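Antifreeze protein (Marinomonas primoryensis, PDB 3P4G) binds ice as a hyperactive, calcium-dependent antifreeze protein, probably through clathrate-like waters anchored on its right-handed beta-helix. Local coordinates at residues L134-G137 / N142-I145; A151-G156 / D160-G165; I280-Y285 / N298-F303; E288-N293 / E304-S309. All coordinates share one frame; numbering follows the deposited sequence.

Contact 1 of 4, residues L134-G137 / N142-I145; sequences LDAG and NIQI. With CA (calcium ion), chain I; CA (calcium ion), chain J.
The methyl of A136 meets I143 across the interior of one coil of the right-handed beta-helix, with A136 CB 3.7 Å from I143 CD1. I143 carries its CG1 beside the backbone N and CG2 anti to it (chi1 -55°), which splits its branches between two partners: the CG1-CD1 arm lies against A136, while CG2 faces L134. An unstaggered chi2 of 100° goes with this lean of CD1 onto the alanine. Next along the strands, L134 points its CD1 to I143 CG2 at 4.3 Å, and the same methyl stands 4.5 Å from I145 CD1, a looser touch. V124 and I126 of the preceding coil pack on L134 as well, so the leucine joins neighbouring layers of the core.

Beyond these apolar groups the chain turns over the calcium row. The carbonyls of A136 and G137 grip different ions: A136 O is 2.4 Å from one calcium and G137 O is 2.4 Å from the next. D141 bridges the same two ions with its two carboxylate oxygens. At the start of this bend D135 OD2 takes the backbone N of G137 at 2.7 Å, an Asx turn whose N-H is bent to 134° although the oxygen is met nearly along its own C-O bond.

The chemistry is thus divided by side of the backbone: aliphatic side chains fill the inside of the coil by dispersion and burial alone, while the turn's peptide oxygens, together with aspartate carboxylates, bind the calcium ions that link successive coils.

Contact 2 of 4, residues A151-G156 / D160-G165; sequences AALNAG and DNLIIG. With CA (calcium ion), chain J; CA (calcium ion), chain K.
An RTX-like calcium-binding turn joins strand 153-154 to strand 161-164, closing one coil of the right-handed beta-helix, and its two ends meet through A155, G156 and D160. D160 is the bridging acid of this turn: OD1 lies 2.3 Å from one calcium, and OD2 is 2.4 Å from the next ion along the row. Its carboxylate carbon sits beside the backbone N and anti to the carbonyl carbon (chi1 -54°), a setting that carries the group back toward the start of the turn and in between the ions. There the peptide oxygens match it. A155 O joins D160 OD1 on the first calcium, whereas G156 O joins D160 OD2 on the second, at 2.4 Å from the metal. The oxygens are close, G156 O being 3.0 Å from D160 OD2, and the mutual repulsion of this pair is presumably paid for by the calcium they share. G137, D139, D141 and T157 complete the first ion's shell; G158, M174, T176 and D179 complete the second.

Just inside the metal row, A155 CB packs against the D160 side chain, 3.6 Å from D160 CB and 3.5 Å from D160 OD2. Deeper in, L153 and L162 reach toward each other tip to tip from the two strands of the coil. Both hold CG anti to the backbone N, which sends the forked ends across the interior, where M174 and V172 of the following coil also pack on L162. The methyls meet in pairs, L153 CD1 with L162 CD1 at 3.8 Å and L153 CD2 with L162 CD2 at 4.0 Å.

Contact 3 of 4, residues I280-Y285 / N298-F303; sequences IYLKFY and NRVANF
The carbonyl oxygen of V300 accepts the backbone N-H of F303, with F303 N 3.0 Å from V300 O, and so closes the type I turn V300-F303. The same oxygen lies at the edge of the F303 ring, in its plane. This turn sets V300 and F303 side by side against I280 of strand 279-282, the last of the regular series of coil strands before the chain enters its C-terminal helices.

I280 crosses both partners at about a right angle. Over one face of the F303 ring comes I280 CB in a CH-pi contact, 3.8 Å from the centroid of the F303 ring and 17° off the normal. The CB is displaced toward the rim, nearest F303 CD2. The CG2 branch of I280 continues over the root of the ring, 3.7 Å from F303 CG. Its other branch runs straight out, with chi1 -172° and an extended chi2, and delivers I280 CD1 to V300 CG1 at 3.7 Å. L282, two residues on along the same side of the strand, adds a looser touch of its CD2 to V300 CG1 at 4.2 Å.

More apolar groups enclose the cluster: V271 of strand 270-272 packs on V300 and F303, I306 packs on I280, L282 and V300, and L261 with V263 packs on I280. Outside it, F303 O is held by K314 NZ. Between the two segments the contact is wholly aliphatic and aromatic, so its cohesion rests on dispersion, burial of carbon surface and a ring face presented to C-H groups, with the polar bond confined to shaping the turn.

Contact 4 of 4, residues E288-N293 / E304-S309; sequences EQYNNN and EHIRVS. With CA (calcium ion), chain Q.
This is a largely apolar packing contact at the C-terminal end of the beta-helix, where Y290 of helix 287-290 lies across I306 and V308 of strand 305-308. The tyrosine holds its ring anti to the backbone N (chi1 180°), so that the ring reaches from the helix over the inward side of the strand and crosses both aliphatic side chains at about a right angle. Y290 OH is 3.8 Å from I306 CD1, while nearer the root of the ring Y290 CD2 stands 4.1 Å from V308 CG1. The branch I306 CG2 also approaches Y290 CE2, at 4.4 Å. V313 and V300 pack on the tyrosine too, placing it in the end of the core.

The backbone around Y290 is tied by a side chain: N292 ND2 donates to E288 O at 2.7 Å, a nearly straight bond (167°) in the carbonyl plane. Shortly after, N293 caps helix 294-300 through its OD1, bound to L296 N. At the other end of the strand segment, E304 bends at chi2 and binds the last calcium with both carboxylate oxygens, OE2 at 2.5 Å. Two waters with N274, G276 and D278 fill the remaining places.

The contact between Y290 and the strand thus rests on dispersion and burial of carbon surface, with the hydroxyl oxygen close to I306 as well, while the calcium bond of E304 probably restrains the chain just before the strand.

How the contacts relate
Contacts 1 and 2 lie in successive coils of the regular solenoid, their centres 5 Å apart. They share one calcium ion, and the probable hydrogen bond between I143 N and N161 O, 2.7 Å, joins their strands. Contacts 3 and 4 interleave along the chain at the C-terminal end, with centres 6 Å apart. There L282 N lies 2.9 Å from R307 O in a probable hydrogen bond, so strand 305-308 continues the stacking of strand 279-282. The centres of contacts 2 and 3 are about 33 Å from each other. Contacts 1 and 2 thus sit on a continuous calcium row; at the C-terminal end the helices pack over the last strands, and E304 of contact 4 still binds a calcium.

Contact 1 of 4, residues L134-G137 / N142-I145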
loop_
_atom_site.group_PDB
_atom_site.type_symbol
_atom_site.label_atom_id
_atom_site.label_comp_id
_atom_site.label_asym_id
_atom_site.label_seq_id
_atom_site.Cartn_x
_atom_site.Cartn_y
_atom_site.Cartn_z
ATOM N N LEU A 134 -10.272 -1.371 5.185
ATOM C CA LEU A 134 -9.486 -0.921 6.324
ATOM C C LEU A 134 -9.183 0.562 6.278
ATOM O O LEU A 134 -8.794 1.131 5.202
ATOM C CB LEU A 134 -8.159 -1.710 6.351
ATOM C CG LEU A 134 -7.314 -1.493 7.633
ATOM C CD1 LEU A 134 -6.523 -2.753 7.883
ATOM C CD2 LEU A 134 -6.318 -0.432 7.482
ATOM N N ASP A 135 -9.329 1.225 7.440
ATOM C CA ASP A 135 -8.909 2.620 7.545
ATOM C C ASP A 135 -7.972 2.764 8.728
ATOM O O ASP A 135 -8.374 2.496 9.864
ATOM C CB ASP A 135 -10.119 3.557 7.723
ATOM C CG ASP A 135 -9.762 5.005 7.431
ATOM O OD1 ASP A 135 -10.438 5.704 6.604
ATOM O OD2 ASP A 135 -8.736 5.436 7.911
ATOM N N ALA A 136 -6.709 3.132 8.478
ATOM C CA ALA A 136 -5.749 3.250 9.598
ATOM C C ALA A 136 -5.921 4.589 10.299
ATOM O O ALA A 136 -5.384 4.818 11.405
ATOM C CB ALA A 136 -4.304 3.087 9.094
ATOM N N GLY A 137 -6.672 5.507 9.666
ATOM C CA GLY A 137 -6.996 6.791 10.276
ATOM C C GLY A 137 -5.834 7.779 10.384
ATOM O O GLY A 137 -4.736 7.595 9.767
ATOM N N ASN A 142 1.252 1.683 11.207
ATOM C CA ASN A 142 1.911 0.528 10.603
ATOM C C ASN A 142 0.847 -0.501 10.273
ATOM O O ASN A 142 0.054 -0.863 11.170
ATOM C CB ASN A 142 2.899 -0.077 11.550
ATOM C CG ASN A 142 3.949 -0.905 10.811
ATOM O OD1 ASN A 142 4.905 -0.355 10.266
ATOM N ND2 ASN A 142 3.711 -2.241 10.715
ATOM N N ILE A 143 0.756 -0.873 8.975
ATOM C CA ILE A 143 -0.213 -1.905 8.511
ATOM C C ILE A 143 0.562 -3.065 7.832
ATOM O O ILE A 143 1.375 -2.839 6.905
ATOM C CB ILE A 143 -1.275 -1.345 7.540
ATOM C CG1 ILE A 143 -2.020 -0.132 8.168
ATOM C CG2 ILE A 143 -2.277 -2.413 7.138
ATOM C CD1 ILE A 143 -1.489 1.178 7.653
ATOM N N GLN A 144 0.322 -4.291 8.295
ATOM C CA GLN A 144 0.922 -5.421 7.659
ATOM C C GLN A 144 -0.204 -6.414 7.335
ATOM O O GLN A 144 -1.019 -6.765 8.214
ATOM C CB GLN A 144 1.891 -6.089 8.607
ATOM C CG GLN A 144 2.555 -7.286 7.966
ATOM C CD GLN A 144 3.860 -7.730 8.598
ATOM O OE1 GLN A 144 4.695 -6.909 9.023
ATOM N NE2 GLN A 144 4.052 -9.058 8.664
ATOM N N ILE A 145 -0.242 -6.813 6.073
ATOM C CA ILE A 145 -1.267 -7.761 5.551
ATOM C C ILE A 145 -0.486 -8.908 4.955
ATOM O O ILE A 145 0.249 -8.706 3.972
ATOM C CB ILE A 145 -2.161 -7.094 4.429
ATOM C CG1 ILE A 145 -2.724 -5.743 4.827
ATOM C CG2 ILE A 145 -3.296 -8.111 3.905
ATOM C CD1 ILE A 145 -3.673 -5.716 6.077
HETATM CA CA CA I . -4.273 5.822 13.235
HETATM CA CA CA J . -2.454 7.236 9.196
#

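Contact 2 of 4, residues A151-G156 / D160-G165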
loop_
_atom_site.group_PDB
_atom_site.type_symbol
_atom_site.label_atom_id
_atom_site.label_comp_id
_atom_site.label_asym_id
_atom_site.label_seq_id
_atom_site.Cartn_x
_atom_site.Cartn_y
_atom_site.Cartn_z
ATOM N N ALA A 151 -9.897 -5.179 -0.912
ATOM C CA ALA A 151 -10.869 -4.134 -0.732
ATOM C C ALA A 151 -10.187 -2.745 -0.618
ATOM O O ALA A 151 -9.031 -2.583 -1.072
ATOM C CB ALA A 151 -11.724 -4.483 0.528
ATOM N N ALA A 152 -10.870 -1.737 -0.066
ATOM C CA ALA A 152 -10.218 -0.436 0.153
ATOM C C ALA A 152 -9.231 -0.489 1.305
ATOM O O ALA A 152 -9.484 -1.130 2.314
ATOM C CB ALA A 152 -11.244 0.707 0.435
ATOM N N LEU A 153 -8.106 0.184 1.171
ATOM C CA LEU A 153 -7.212 0.302 2.313
ATOM C C LEU A 153 -6.774 1.782 2.325
ATOM O O LEU A 153 -6.076 2.269 1.423
ATOM C CB LEU A 153 -6.021 -0.657 2.208
ATOM C CG LEU A 153 -5.187 -0.792 3.496
ATOM C CD1 LEU A 153 -4.326 -2.086 3.417
ATOM C CD2 LEU A 153 -4.262 0.406 3.804
ATOM N N ASN A 154 -7.210 2.499 3.350
ATOM C CA ASN A 154 -6.911 3.902 3.496
ATOM C C ASN A 154 -5.983 4.102 4.687
ATOM O O ASN A 154 -6.399 3.866 5.825
ATOM C CB ASN A 154 -8.238 4.644 3.672
ATOM C CG ASN A 154 -9.064 4.623 2.401
ATOM O OD1 ASN A 154 -8.539 4.846 1.319
ATOM N ND2 ASN A 154 -10.348 4.312 2.524
ATOM N N ALA A 155 -4.727 4.498 4.430
ATOM C CA ALA A 155 -3.743 4.661 5.504
ATOM C C ALA A 155 -3.895 6.011 6.261
ATOM O O ALA A 155 -3.410 6.172 7.431
ATOM C CB ALA A 155 -2.338 4.478 4.932
ATOM N N GLY A 156 -4.574 6.945 5.598
ATOM C CA GLY A 156 -4.959 8.283 6.142
ATOM C C GLY A 156 -3.838 9.292 6.173
ATOM O O GLY A 156 -2.731 9.107 5.608
ATOM N N ASP A 160 2.626 6.743 7.074
ATOM C CA ASP A 160 2.172 5.351 7.265
ATOM C C ASP A 160 3.074 4.368 6.542
ATOM O O ASP A 160 3.643 4.661 5.474
ATOM C CB ASP A 160 0.729 5.195 6.736
ATOM C CG ASP A 160 -0.247 6.242 7.375
ATOM O OD1 ASP A 160 -0.464 6.231 8.619
ATOM O OD2 ASP A 160 -0.809 7.087 6.650
ATOM N N ASN A 161 3.128 3.164 7.089
ATOM C CA ASN A 161 3.925 2.098 6.505
ATOM C C ASN A 161 2.989 0.920 6.253
ATOM O O ASN A 161 2.289 0.470 7.184
ATOM C CB ASN A 161 5.028 1.674 7.445
ATOM C CG ASN A 161 5.920 0.613 6.800
ATOM O OD1 ASN A 161 6.499 0.866 5.765
ATOM N ND2 ASN A 161 5.982 -0.597 7.375
ATOM N N LEU A 162 2.923 0.499 4.988
ATOM C CA LEU A 162 2.056 -0.609 4.560
ATOM C C LEU A 162 2.933 -1.702 3.940
ATOM O O LEU A 162 3.643 -1.437 2.961
ATOM C CB LEU A 162 1.019 -0.108 3.555
ATOM C CG LEU A 162 0.162 -1.214 2.901
ATOM C CD1 LEU A 162 -0.569 -2.061 3.970
ATOM C CD2 LEU A 162 -0.822 -0.539 1.952
ATOM N N ILE A 163 2.882 -2.920 4.499
ATOM C CA ILE A 163 3.619 -4.049 3.943
ATOM C C ILE A 163 2.579 -5.156 3.644
ATOM O O ILE A 163 1.819 -5.546 4.549
ATOM C CB ILE A 163 4.660 -4.662 4.916
ATOM C CG1 ILE A 163 5.763 -3.699 5.301
ATOM C CG2 ILE A 163 5.338 -5.888 4.257
ATOM C CD1 ILE A 163 6.916 -4.399 6.126
ATOM N N ILE A 164 2.462 -5.515 2.367
ATOM C CA ILE A 164 1.507 -6.573 1.859
ATOM C C ILE A 164 2.300 -7.743 1.375
ATOM O O ILE A 164 3.177 -7.601 0.533
ATOM C CB ILE A 164 0.741 -5.984 0.704
ATOM C CG1 ILE A 164 -0.019 -4.813 1.261
ATOM C CG2 ILE A 164 -0.183 -7.073 -0.021
ATOM C CD1 ILE A 164 -0.466 -3.796 0.188
ATOM N N GLY A 165 1.959 -8.934 1.859
ATOM C CA GLY A 165 2.694 -10.122 1.417
ATOM C C GLY A 165 2.433 -10.528 -0.024
ATOM O O GLY A 165 3.327 -10.966 -0.729
HETATM CA CA CA J . -2.454 7.236 9.196
HETATM CA CA CA K . -0.458 8.772 5.030
#

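Contact 3 of 4, residues I280-Y285 / N298-F303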
loop_
_atom_site.group_PDB
_atom_site.type_symbol
_atom_site.label_atom_id
_atom_site.label_comp_id
_atom_site.label_asym_id
_atom_site.label_seq_id
_atom_site.Cartn_x
_atom_site.Cartn_y
_atom_site.Cartn_z
ATOM N N ILE A 280 15.972 9.486 -18.834
ATOM C CA ILE A 280 15.615 8.065 -18.976
ATOM C C ILE A 280 16.898 7.279 -19.179
ATOM O O ILE A 280 17.762 7.678 -19.974
ATOM C CB ILE A 280 14.547 7.804 -20.091
ATOM C CG1 ILE A 280 14.073 6.334 -20.053
ATOM C CG2 ILE A 280 15.058 8.136 -21.541
ATOM C CD1 ILE A 280 12.998 5.989 -21.086
ATOM N N TYR A 281 16.982 6.106 -18.533
ATOM C CA TYR A 281 18.119 5.234 -18.692
ATOM C C TYR A 281 17.582 3.923 -19.257
ATOM O O TYR A 281 16.809 3.241 -18.603
ATOM C CB TYR A 281 18.744 4.970 -17.316
ATOM C CG TYR A 281 19.961 4.068 -17.304
ATOM C CD1 TYR A 281 20.769 3.901 -18.449
ATOM C CD2 TYR A 281 20.358 3.438 -16.110
ATOM C CE1 TYR A 281 21.884 3.098 -18.430
ATOM C CE2 TYR A 281 21.505 2.595 -16.090
ATOM C CZ TYR A 281 22.255 2.452 -17.249
ATOM O OH TYR A 281 23.384 1.626 -17.259
ATOM N N LEU A 282 17.997 3.611 -20.470
ATOM C CA LEU A 282 17.586 2.383 -21.173
ATOM C C LEU A 282 18.704 1.375 -20.996
ATOM O O LEU A 282 19.552 1.211 -21.885
ATOM C CB LEU A 282 17.393 2.678 -22.661
ATOM C CG LEU A 282 16.326 3.743 -23.008
ATOM C CD1 LEU A 282 16.343 4.132 -24.496
ATOM C CD2 LEU A 282 14.921 3.226 -22.629
ATOM N N LYS A 283 18.711 0.694 -19.856
ATOM C CA LYS A 283 19.862 -0.162 -19.511
ATOM C C LYS A 283 19.939 -1.390 -20.434
ATOM O O LYS A 283 21.018 -1.971 -20.631
ATOM C CB LYS A 283 19.709 -0.605 -18.066
ATOM C CG LYS A 283 20.846 -1.447 -17.475
ATOM C CD LYS A 283 20.737 -1.389 -15.930
ATOM C CE LYS A 283 22.108 -1.586 -15.299
ATOM N NZ LYS A 283 22.561 -3.026 -15.357
ATOM N N PHE A 284 18.812 -1.772 -21.034
ATOM C CA PHE A 284 18.713 -3.004 -21.841
ATOM C C PHE A 284 19.203 -2.850 -23.294
ATOM O O PHE A 284 19.460 -3.855 -23.973
ATOM C CB PHE A 284 17.260 -3.503 -21.814
ATOM C CG PHE A 284 17.038 -4.904 -22.388
ATOM C CD1 PHE A 284 17.287 -6.033 -21.626
ATOM C CD2 PHE A 284 16.522 -5.067 -23.689
ATOM C CE1 PHE A 284 17.037 -7.325 -22.145
ATOM C CE2 PHE A 284 16.279 -6.341 -24.225
ATOM C CZ PHE A 284 16.523 -7.469 -23.420
ATOM N N TYR A 285 19.354 -1.613 -23.750
ATOM C CA TYR A 285 19.658 -1.331 -25.157
ATOM C C TYR A 285 20.985 -0.626 -25.289
ATOM O O TYR A 285 21.243 0.350 -24.582
ATOM C CB TYR A 285 18.571 -0.426 -25.741
ATOM C CG TYR A 285 17.192 -1.031 -25.696
ATOM C CD1 TYR A 285 16.319 -0.790 -24.590
ATOM C CD2 TYR A 285 16.743 -1.839 -26.755
ATOM C CE1 TYR A 285 15.047 -1.324 -24.571
ATOM C CE2 TYR A 285 15.483 -2.393 -26.738
ATOM C CZ TYR A 285 14.644 -2.145 -25.634
ATOM O OH TYR A 285 13.397 -2.678 -25.633
ATOM N N ASN A 298 11.521 6.890 -31.160
ATOM C CA ASN A 298 10.331 7.746 -31.179
ATOM C C ASN A 298 9.600 7.718 -29.823
ATOM O O ASN A 298 9.105 8.735 -29.369
ATOM C CB ASN A 298 9.374 7.321 -32.295
ATOM C CG ASN A 298 9.928 7.629 -33.704
ATOM O OD1 ASN A 298 10.940 8.328 -33.846
ATOM N ND2 ASN A 298 9.267 7.101 -34.745
ATOM N N ARG A 299 9.540 6.538 -29.204
ATOM C CA ARG A 299 8.876 6.320 -27.881
ATOM C C ARG A 299 9.509 7.199 -26.787
ATOM O O ARG A 299 8.798 7.699 -25.871
ATOM C CB ARG A 299 9.039 4.809 -27.551
ATOM C CG ARG A 299 8.730 4.287 -26.130
ATOM C CD ARG A 299 8.646 2.710 -26.099
ATOM N NE ARG A 299 7.845 2.239 -27.235
ATOM C CZ ARG A 299 8.264 1.443 -28.195
ATOM N NH1 ARG A 299 9.483 0.864 -28.167
ATOM N NH2 ARG A 299 7.415 1.135 -29.175
ATOM N N VAL A 300 10.836 7.364 -26.881
ATOM C CA VAL A 300 11.592 8.035 -25.784
ATOM C C VAL A 300 12.047 9.443 -26.116
ATOM O O VAL A 300 12.679 10.091 -25.271
ATOM C CB VAL A 300 12.819 7.184 -25.272
ATOM C CG1 VAL A 300 12.333 5.814 -24.745
ATOM C CG2 VAL A 300 13.905 7.054 -26.371
ATOM N N ALA A 301 11.751 9.887 -27.339
ATOM C CA ALA A 301 12.195 11.189 -27.833
ATOM C C ALA A 301 11.736 12.376 -27.017
ATOM O O ALA A 301 12.386 13.432 -27.064
ATOM C CB ALA A 301 11.770 11.376 -29.272
ATOM N N ASN A 302 10.652 12.223 -26.261
ATOM C CA ASN A 302 10.155 13.318 -25.447
ATOM C C ASN A 302 11.088 13.619 -24.233
ATOM O O ASN A 302 11.053 14.729 -23.696
ATOM C CB ASN A 302 8.715 13.050 -25.021
ATOM C CG ASN A 302 8.598 11.839 -24.110
ATOM O OD1 ASN A 302 8.418 10.674 -24.574
ATOM N ND2 ASN A 302 8.763 12.076 -22.847
ATOM N N PHE A 303 11.969 12.659 -23.896
ATOM C CA PHE A 303 12.894 12.838 -22.758
ATOM C C PHE A 303 14.042 13.778 -23.094
ATOM O O PHE A 303 14.648 13.657 -24.160
ATOM C CB PHE A 303 13.447 11.519 -22.270
ATOM C CG PHE A 303 12.504 10.801 -21.357
ATOM C CD1 PHE A 303 11.456 10.032 -21.889
ATOM C CD2 PHE A 303 12.653 10.909 -19.948
ATOM C CE1 PHE A 303 10.518 9.392 -20.995
ATOM C CE2 PHE A 303 11.758 10.274 -19.061
ATOM C CZ PHE A 303 10.697 9.510 -19.586
#

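Contact 4 of 4, residues E288-N293 / E304-S309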
loop_
_atom_site.group_PDB
_atom_site.type_symbol
_atom_site.label_atom_id
_atom_site.label_comp_id
_atom_site.label_asym_id
_atom_site.label_seq_id
_atom_site.Cartn_x
_atom_site.Cartn_y
_atom_site.Cartn_z
ATOM N N GLU A 288 23.916 0.715 -30.530
ATOM C CA GLU A 288 23.697 -0.040 -31.774
ATOM C C GLU A 288 22.228 -0.378 -31.984
ATOM O O GLU A 288 21.710 -0.170 -33.079
ATOM C CB GLU A 288 24.578 -1.310 -31.788
ATOM C CG GLU A 288 24.197 -2.393 -32.828
ATOM C CD GLU A 288 24.598 -2.053 -34.263
ATOM O OE1 GLU A 288 24.137 -2.777 -35.185
ATOM O OE2 GLU A 288 25.357 -1.075 -34.483
ATOM N N GLN A 289 21.567 -0.874 -30.928
ATOM C CA GLN A 289 20.130 -1.181 -30.973
ATOM C C GLN A 289 19.294 0.070 -31.098
ATOM O O GLN A 289 18.384 0.135 -31.926
ATOM C CB GLN A 289 19.678 -1.916 -29.713
ATOM C CG GLN A 289 19.878 -3.392 -29.733
ATOM C CD GLN A 289 21.172 -3.763 -29.099
ATOM O OE1 GLN A 289 22.123 -4.156 -29.801
ATOM N NE2 GLN A 289 21.245 -3.628 -27.756
ATOM N N TYR A 290 19.572 1.046 -30.227
ATOM C CA TYR A 290 18.903 2.353 -30.260
ATOM C C TYR A 290 18.964 3.004 -31.645
ATOM O O TYR A 290 17.965 3.495 -32.158
ATOM C CB TYR A 290 19.534 3.282 -29.203
ATOM C CG TYR A 290 18.941 4.670 -29.128
ATOM C CD1 TYR A 290 19.473 5.715 -29.872
ATOM C CD2 TYR A 290 17.833 4.934 -28.303
ATOM C CE1 TYR A 290 18.949 7.008 -29.791
ATOM C CE2 TYR A 290 17.300 6.229 -28.222
ATOM C CZ TYR A 290 17.857 7.245 -28.982
ATOM O OH TYR A 290 17.333 8.501 -28.924
ATOM N N ASN A 291 20.145 3.014 -32.245
ATOM C CA ASN A 291 20.352 3.632 -33.571
ATOM C C ASN A 291 19.697 2.853 -34.692
ATOM O O ASN A 291 19.609 3.326 -35.824
ATOM C CB ASN A 291 21.843 3.847 -33.835
ATOM C CG ASN A 291 22.424 4.992 -33.016
ATOM O OD1 ASN A 291 21.711 5.929 -32.606
ATOM N ND2 ASN A 291 23.729 4.934 -32.782
ATOM N N ASN A 292 19.220 1.652 -34.378
ATOM C CA ASN A 292 18.608 0.786 -35.380
ATOM C C ASN A 292 17.167 0.439 -35.075
ATOM O O ASN A 292 16.585 -0.448 -35.684
ATOM C CB ASN A 292 19.484 -0.438 -35.605
ATOM C CG ASN A 292 20.716 -0.094 -36.407
ATOM O OD1 ASN A 292 20.633 0.130 -37.614
ATOM N ND2 ASN A 292 21.857 0.019 -35.731
ATOM N N ASN A 293 16.568 1.193 -34.159
ATOM C CA ASN A 293 15.210 0.920 -33.740
ATOM C C ASN A 293 14.442 2.250 -33.692
ATOM O O ASN A 293 14.427 2.923 -32.654
ATOM C CB ASN A 293 15.240 0.165 -32.397
ATOM C CG ASN A 293 13.868 -0.350 -31.954
ATOM O OD1 ASN A 293 12.824 0.208 -32.303
ATOM N ND2 ASN A 293 13.874 -1.430 -31.167
ATOM N N GLU A 304 14.332 14.704 -22.171
ATOM C CA GLU A 304 15.459 15.622 -22.382
ATOM C C GLU A 304 16.832 14.910 -22.365
ATOM O O GLU A 304 17.760 15.309 -23.085
ATOM C CB GLU A 304 15.415 16.778 -21.388
ATOM C CG GLU A 304 14.275 17.735 -21.640
ATOM C CD GLU A 304 12.909 17.291 -21.143
ATOM O OE1 GLU A 304 12.775 16.342 -20.314
ATOM O OE2 GLU A 304 11.952 17.971 -21.550
ATOM N N HIS A 305 16.969 13.878 -21.551
ATOM C CA HIS A 305 18.247 13.213 -21.403
ATOM C C HIS A 305 18.048 11.738 -21.549
ATOM O O HIS A 305 17.178 11.176 -20.902
ATOM C CB HIS A 305 18.865 13.509 -20.033
ATOM C CG HIS A 305 18.846 14.964 -19.693
ATOM N ND1 HIS A 305 19.796 15.847 -20.164
ATOM C CD2 HIS A 305 17.911 15.712 -19.064
ATOM C CE1 HIS A 305 19.486 17.068 -19.759
ATOM N NE2 HIS A 305 18.348 17.015 -19.082
ATOM N N ILE A 306 18.923 11.097 -22.307
ATOM C CA ILE A 306 18.723 9.683 -22.625
ATOM C C ILE A 306 20.058 8.974 -22.571
ATOM O O ILE A 306 20.972 9.303 -23.333
ATOM C CB ILE A 306 18.063 9.412 -24.024
ATOM C CG1 ILE A 306 16.757 10.202 -24.179
ATOM C CG2 ILE A 306 17.829 7.877 -24.227
ATOM C CD1 ILE A 306 16.171 10.134 -25.674
ATOM N N ARG A 307 20.175 8.035 -21.640
ATOM C CA ARG A 307 21.381 7.209 -21.552
ATOM C C ARG A 307 21.027 5.789 -21.981
ATOM O O ARG A 307 19.953 5.306 -21.666
ATOM C CB ARG A 307 21.937 7.228 -20.103
ATOM C CG ARG A 307 23.121 6.238 -19.916
ATOM C CD ARG A 307 23.782 6.371 -18.572
ATOM N NE ARG A 307 24.432 7.684 -18.374
ATOM C CZ ARG A 307 25.636 8.030 -18.828
ATOM N NH1 ARG A 307 26.379 7.178 -19.537
ATOM N NH2 ARG A 307 26.120 9.238 -18.546
ATOM N N VAL A 308 21.921 5.128 -22.721
ATOM C CA VAL A 308 21.723 3.698 -23.076
ATOM C C VAL A 308 22.815 2.880 -22.404
ATOM O O VAL A 308 23.580 3.429 -21.604
ATOM C CB VAL A 308 21.608 3.490 -24.614
ATOM C CG1 VAL A 308 20.360 4.214 -25.157
ATOM C CG2 VAL A 308 22.860 3.991 -25.348
ATOM N N SER A 309 22.912 1.574 -22.702
ATOM C CA SER A 309 23.774 0.727 -21.838
ATOM C C SER A 309 25.253 1.073 -21.932
ATOM O O SER A 309 26.027 0.852 -20.975
ATOM C CB SER A 309 23.582 -0.754 -22.164
ATOM O OG SER A 309 24.085 -1.009 -23.460
HETATM CA CA CA Q . 10.279 17.113 -19.921
HETATM O O HOH W 1 9.720 15.258 -21.339
HETATM O O HOH W 2 9.171 19.089 -20.921
#